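Local structure of DUF305 domain-containing protein (Deinococcus radiodurans R1, 3BT5) at residues R44-D49 with Q106-M111; G117-T122 with T144-I149. The protein is of unknown function but belongs to the DUF305 family of the ferritin clan and folds as a bundle of long helices. All coordinates share one frame; numbering follows the deposited sequence. Where two conformers were deposited one is given.

Interaction 1 (R44-D49 with Q106-M111); sequences RSLALD and QFLRLM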
loop_
_atom_site.group_PDB
_atom_site.type_symbol
_atom_site.label_atom_id
_atom_site.label_comp_id
_atom_site.label_asym_id
_atom_site.label_seq_id
_atom_site.Cartn_x
_atom_site.Cartn_y
_atom_site.Cartn_z
ATOM N N ARG A 44 -5.376 4.954 -15.453
ATOM C CA ARG A 44 -4.157 5.737 -15.326
ATOM C C ARG A 44 -4.263 6.820 -14.237
ATOM O O ARG A 44 -3.339 6.994 -13.408
ATOM C CB ARG A 44 -3.805 6.388 -16.663
ATOM C CG ARG A 44 -3.410 5.410 -17.762
ATOM C CD ARG A 44 -3.095 6.172 -19.068
ATOM N NE ARG A 44 -1.903 6.996 -18.891
ATOM C CZ ARG A 44 -0.656 6.536 -18.985
ATOM N NH1 ARG A 44 -0.438 5.264 -19.293
ATOM N NH2 ARG A 44 0.377 7.346 -18.782
ATOM N N SER A 45 -5.389 7.530 -14.239
ATOM C CA SER A 45 -5.654 8.596 -13.268
ATOM C C SER A 45 -5.636 8.019 -11.858
ATOM O O SER A 45 -5.032 8.561 -10.930
ATOM C CB SER A 45 -7.028 9.221 -13.530
ATOM O OG SER A 45 -7.018 10.004 -14.716
ATOM N N LEU A 46 -6.317 6.899 -11.705
ATOM C CA LEU A 46 -6.396 6.249 -10.426
ATOM C C LEU A 46 -5.006 5.763 -9.962
ATOM O O LEU A 46 -4.633 5.940 -8.789
ATOM C CB LEU A 46 -7.413 5.116 -10.529
ATOM C CG LEU A 46 -7.642 4.301 -9.264
ATOM C CD1 LEU A 46 -8.056 5.159 -8.054
ATOM C CD2 LEU A 46 -8.653 3.203 -9.556
ATOM N N ALA A 47 -4.233 5.147 -10.858
ATOM C CA ALA A 47 -2.893 4.684 -10.508
ATOM C C ALA A 47 -1.997 5.842 -10.032
ATOM O O ALA A 47 -1.281 5.730 -9.020
ATOM C CB ALA A 47 -2.259 3.908 -11.680
ATOM N N LEU A 48 -2.067 6.970 -10.735
ATOM C CA LEU A 48 -1.298 8.150 -10.349
ATOM C C LEU A 48 -1.674 8.651 -8.952
ATOM O O LEU A 48 -0.805 8.976 -8.116
ATOM C CB LEU A 48 -1.564 9.275 -11.374
ATOM C CG LEU A 48 -0.889 9.124 -12.731
ATOM C CD1 LEU A 48 -1.585 9.949 -13.826
ATOM C CD2 LEU A 48 0.571 9.514 -12.605
ATOM N N ASP A 49 -2.973 8.715 -8.703
ATOM C CA ASP A 49 -3.478 9.217 -7.435
ATOM C C ASP A 49 -3.032 8.311 -6.293
ATOM O O ASP A 49 -2.659 8.785 -5.220
ATOM C CB ASP A 49 -4.997 9.301 -7.464
ATOM C CG ASP A 49 -5.499 10.438 -8.329
ATOM O OD1 ASP A 49 -4.683 11.288 -8.739
ATOM O OD2 ASP A 49 -6.709 10.469 -8.594
ATOM N N GLN A 106 -6.564 -7.052 -12.894
ATOM C CA GLN A 106 -5.669 -7.600 -11.877
ATOM C C GLN A 106 -5.088 -6.480 -11.012
ATOM O O GLN A 106 -4.957 -6.632 -9.803
ATOM C CB GLN A 106 -4.535 -8.381 -12.552
ATOM C CG GLN A 106 -4.805 -9.821 -12.766
ATOM C CD GLN A 106 -5.041 -10.550 -11.446
ATOM O OE1 GLN A 106 -6.174 -10.773 -11.087
ATOM N NE2 GLN A 106 -3.958 -10.900 -10.714
ATOM N N PHE A 107 -4.719 -5.365 -11.628
ATOM C CA PHE A 107 -4.201 -4.235 -10.852
ATOM C C PHE A 107 -5.191 -3.829 -9.765
ATOM O O PHE A 107 -4.814 -3.625 -8.605
ATOM C CB PHE A 107 -3.884 -3.059 -11.780
ATOM C CG PHE A 107 -3.705 -1.760 -11.065
ATOM C CD1 PHE A 107 -2.527 -1.500 -10.375
ATOM C CD2 PHE A 107 -4.704 -0.793 -11.094
ATOM C CE1 PHE A 107 -2.338 -0.304 -9.720
ATOM C CE2 PHE A 107 -4.530 0.418 -10.415
ATOM C CZ PHE A 107 -3.350 0.649 -9.718
ATOM N N LEU A 108 -6.465 -3.706 -10.137
ATOM C CA LEU A 108 -7.480 -3.291 -9.176
ATOM C C LEU A 108 -7.679 -4.363 -8.105
ATOM O O LEU A 108 -7.728 -4.039 -6.916
ATOM C CB LEU A 108 -8.803 -2.998 -9.889
ATOM C CG LEU A 108 -8.675 -1.800 -10.832
ATOM C CD1 LEU A 108 -9.884 -1.748 -11.803
ATOM C CD2 LEU A 108 -8.566 -0.501 -10.050
ATOM N N ARG A 109 -7.775 -5.636 -8.507
ATOM C CA ARG A 109 -7.942 -6.695 -7.520
ATOM C C ARG A 109 -6.753 -6.746 -6.558
ATOM O O ARG A 109 -6.941 -6.895 -5.345
ATOM C CB ARG A 109 -8.148 -8.041 -8.200
ATOM C CG ARG A 109 -9.443 -8.129 -8.971
ATOM C CD ARG A 109 -9.644 -9.544 -9.399
ATOM N NE ARG A 109 -8.768 -9.873 -10.514
ATOM C CZ ARG A 109 -9.182 -9.958 -11.778
ATOM N NH1 ARG A 109 -8.329 -10.264 -12.740
ATOM N NH2 ARG A 109 -10.457 -9.739 -12.075
ATOM N N LEU A 110 -5.541 -6.650 -7.086
ATOM C CA LEU A 110 -4.367 -6.725 -6.239
ATOM C C LEU A 110 -4.282 -5.522 -5.335
ATOM O O LEU A 110 -3.931 -5.659 -4.167
ATOM C CB LEU A 110 -3.082 -6.825 -7.085
ATOM C CG LEU A 110 -2.931 -8.132 -7.888
ATOM C CD1 LEU A 110 -1.739 -8.003 -8.813
ATOM C CD2 LEU A 110 -2.762 -9.342 -6.932
ATOM N N MET A 111 -4.581 -4.335 -5.856
ATOM C CA MET A 111 -4.468 -3.155 -5.004
ATOM C C MET A 111 -5.560 -3.137 -3.939
ATOM O O MET A 111 -5.313 -2.700 -2.819
ATOM C CB MET A 111 -4.502 -1.872 -5.837
ATOM C CG MET A 111 -4.134 -0.623 -5.028
ATOM S SD MET A 111 -2.349 -0.472 -4.656
ATOM C CE MET A 111 -1.750 0.012 -6.276
#
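The phenyl ring of Phe107 meets Ala47 obliquely: its leading atom, CZ, lies 4.0 Å from Ala47 CB and only slightly farther from Ala47 CA. The ring spans the gap to helix 41-68 because chi1 (164°) sets CG anti to the backbone N, and the small methyl of Ala47 lets it come up close to the backbone there. Met34 of helix 11-37 and Leu95 of helix 89-97 also touch Phe107. A second flat group lies on the far side of helix 100-122: the guanidinium of Arg109 has the Gln106 amide in plane at its edge, with NE and NH1 both donating to Gln106 OE1, 2.8 Å each. NH1 approaches on an in-plane lone pair of that oxygen, whereas NE is tilted 23° from the carbonyl plane. The two segments run in the same direction on diagonal helices of a four-helix bundle, the arrangement of ferritin-like folds. Contact across this diagonal is therefore slight and wholly apolar. Beside the Phe107-Ala47 pair, the delta methyls Leu46 CD2 and Leu108 CD2 meet at 3.7 Å, their side chains crossing at a slant. The flanking helix 132-158 reaches the contact as well, through Met152 and Val155 against Leu46.

Interaction 2 (G117-T122 with T144-I149); sequences GAVAMT and TQRGEI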
loop_
_atom_site.group_PDB
_atom_site.type_symbol
_atom_site.label_atom_id
_atom_site.label_comp_id
_atom_site.label_asym_id
_atom_site.label_seq_id
_atom_site.Cartn_x
_atom_site.Cartn_y
_atom_site.Cartn_z
ATOM N N GLY A 117 -5.250 -5.427 3.432
ATOM C CA GLY A 117 -4.227 -5.880 4.382
ATOM C C GLY A 117 -3.671 -4.718 5.187
ATOM O O GLY A 117 -3.460 -4.846 6.402
ATOM N N ALA A 118 -3.458 -3.571 4.539
ATOM C CA ALA A 118 -2.976 -2.374 5.256
ATOM C C ALA A 118 -3.978 -1.992 6.352
ATOM O O ALA A 118 -3.586 -1.707 7.491
ATOM C CB ALA A 118 -2.724 -1.193 4.298
ATOM N N VAL A 119 -5.266 -1.983 6.025
ATOM C CA VAL A 119 -6.251 -1.615 7.048
ATOM C C VAL A 119 -6.184 -2.601 8.220
ATOM O O VAL A 119 -6.215 -2.214 9.400
ATOM C CB VAL A 119 -7.668 -1.556 6.438
ATOM C CG1 VAL A 119 -8.738 -1.391 7.538
ATOM C CG2 VAL A 119 -7.741 -0.385 5.474
ATOM N N ALA A 120 -6.084 -3.881 7.910
ATOM C CA ALA A 120 -6.071 -4.919 8.937
ATOM C C ALA A 120 -4.820 -4.860 9.839
ATOM O O ALA A 120 -4.861 -5.235 11.014
ATOM C CB ALA A 120 -6.215 -6.282 8.281
ATOM N N MET A 121 -3.696 -4.398 9.291
ATOM C CA MET A 121 -2.456 -4.178 10.050
ATOM C C MET A 121 -2.581 -2.953 10.952
ATOM O O MET A 121 -1.934 -2.848 12.000
ATOM C CB MET A 121 -1.279 -3.969 9.075
ATOM C CG MET A 121 -0.976 -5.199 8.206
ATOM S SD MET A 121 0.122 -4.991 6.788
ATOM C CE MET A 121 1.667 -4.469 7.552
ATOM N N THR A 122 -3.402 -2.008 10.524
ATOM C CA THR A 122 -3.412 -0.701 11.153
ATOM C C THR A 122 -4.431 -0.549 12.268
ATOM O O THR A 122 -4.177 0.153 13.258
ATOM C CB THR A 122 -3.563 0.370 10.091
ATOM O OG1 THR A 122 -2.489 0.218 9.150
ATOM C CG2 THR A 122 -3.501 1.730 10.703
ATOM N N THR A 144 -7.453 6.798 4.221
ATOM C CA THR A 144 -7.018 6.871 2.844
ATOM C C THR A 144 -7.217 5.520 2.145
ATOM O O THR A 144 -7.703 5.463 0.991
ATOM C CB THR A 144 -5.557 7.340 2.778
ATOM O OG1 THR A 144 -5.489 8.672 3.310
ATOM C CG2 THR A 144 -5.055 7.340 1.337
ATOM N N GLN A 145 -6.873 4.432 2.829
ATOM C CA GLN A 145 -6.986 3.097 2.212
ATOM C C GLN A 145 -8.450 2.828 1.916
ATOM O O GLN A 145 -8.767 2.277 0.862
ATOM C CB GLN A 145 -6.547 1.958 3.157
ATOM C CG GLN A 145 -5.164 1.901 3.666
ATOM C CD GLN A 145 -4.225 2.124 2.591
ATOM O OE1 GLN A 145 -3.727 3.237 2.427
ATOM N NE2 GLN A 145 -3.960 1.077 1.797
ATOM N N ARG A 146 -9.321 3.149 2.870
ATOM C CA ARG A 146 -10.727 2.845 2.695
ATOM C C ARG A 146 -11.336 3.680 1.565
ATOM O O ARG A 146 -12.165 3.171 0.816
ATOM C CB ARG A 146 -11.494 3.010 4.019
ATOM C CG ARG A 146 -11.251 1.865 5.012
ATOM C CD ARG A 146 -12.005 2.048 6.347
ATOM N NE ARG A 146 -11.972 0.823 7.152
ATOM C CZ ARG A 146 -12.256 0.768 8.457
ATOM N NH1 ARG A 146 -12.540 1.876 9.114
ATOM N NH2 ARG A 146 -12.202 -0.384 9.104
ATOM N N GLY A 147 -10.928 4.945 1.442
ATOM C CA GLY A 147 -11.394 5.753 0.316
ATOM C C GLY A 147 -10.964 5.133 -1.007
ATOM O O GLY A 147 -11.755 5.013 -1.942
ATOM N N GLU A 148 -9.695 4.740 -1.096
ATOM C CA GLU A 148 -9.187 4.185 -2.350
ATOM C C GLU A 148 -9.826 2.831 -2.688
ATOM O O GLU A 148 -10.089 2.548 -3.858
ATOM C CB GLU A 148 -7.661 4.103 -2.310
ATOM C CG GLU A 148 -7.057 5.512 -2.325
ATOM C CD GLU A 148 -5.538 5.557 -2.237
ATOM O OE1 GLU A 148 -4.868 4.514 -2.005
ATOM O OE2 GLU A 148 -5.004 6.682 -2.418
ATOM N N ILE A 149 -10.050 1.989 -1.678
ATOM C CA ILE A 149 -10.761 0.738 -1.914
ATOM C C ILE A 149 -12.131 1.015 -2.538
ATOM O O ILE A 149 -12.522 0.375 -3.511
ATOM C CB ILE A 149 -10.948 -0.067 -0.603
ATOM C CG1 ILE A 149 -9.593 -0.631 -0.143
ATOM C CG2 ILE A 149 -11.959 -1.190 -0.788
ATOM C CD1 ILE A 149 -9.662 -1.152 1.284
#
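Val119 pushes one methyl against the stem of Gln145, with CG2 3.5 Å from Gln145 CB, and this is the tight part of the contact. The two side chains lie alongside one another, pointing opposite ways. Gln145 is bent at chi2 (-46°), which swings the amide across Ala118, bringing NE2 to 3.6 Å from Ala118 CB. Buried there, Gln145 is also bordered by His115 and Gln54. Replacing Val119 with an alanine removes both gamma methyls, which is likely to open a gap beside Gln145 CB and CG and let that side chain shift. The outer side is looser. Val119 CG1 lies obliquely near the guanidinium of the exposed Arg146, whose extended chain crosses the valine at about a right angle and brings NE and NH2 to 3.9 Å from that methyl; because the arginine occupies two conformers, this touch is doubtful. Near the helix terminus, Thr122 OG1 donates to Ala118 O at 2.8 Å, keeping the hydroxyl on its own helix. The short segments pass 9.9 Å apart at a crossing angle of -155°, with Val119 CA 6.8 Å from Gln145 CA. This is the packing of an antiparallel helical hairpin, here formed by two successive long helices of the ferritin-like bundle.

How the interactions relate
From the N terminus, helix 11-37 comes first and turns into helix 41-68, where interaction 1 begins. Its loop of 56 residues takes in the rest of helix 41-68, the short helices 78-83 and 89-97, and the start of helix 100-122, so it spans the long connection between two diagonal helices. Interaction 2 opens only after that loop has closed, and its own loop of 21 residues holds the connection after helix 100-122 and the first turns of helix 132-158. The two are thus in series, neither nested nor crossed. They share helix 100-122, with centres about 14 Å apart, and Asp49 O packs 4.2 Å from Glu148 OE2, where helix 41-68 meets helix 132-158.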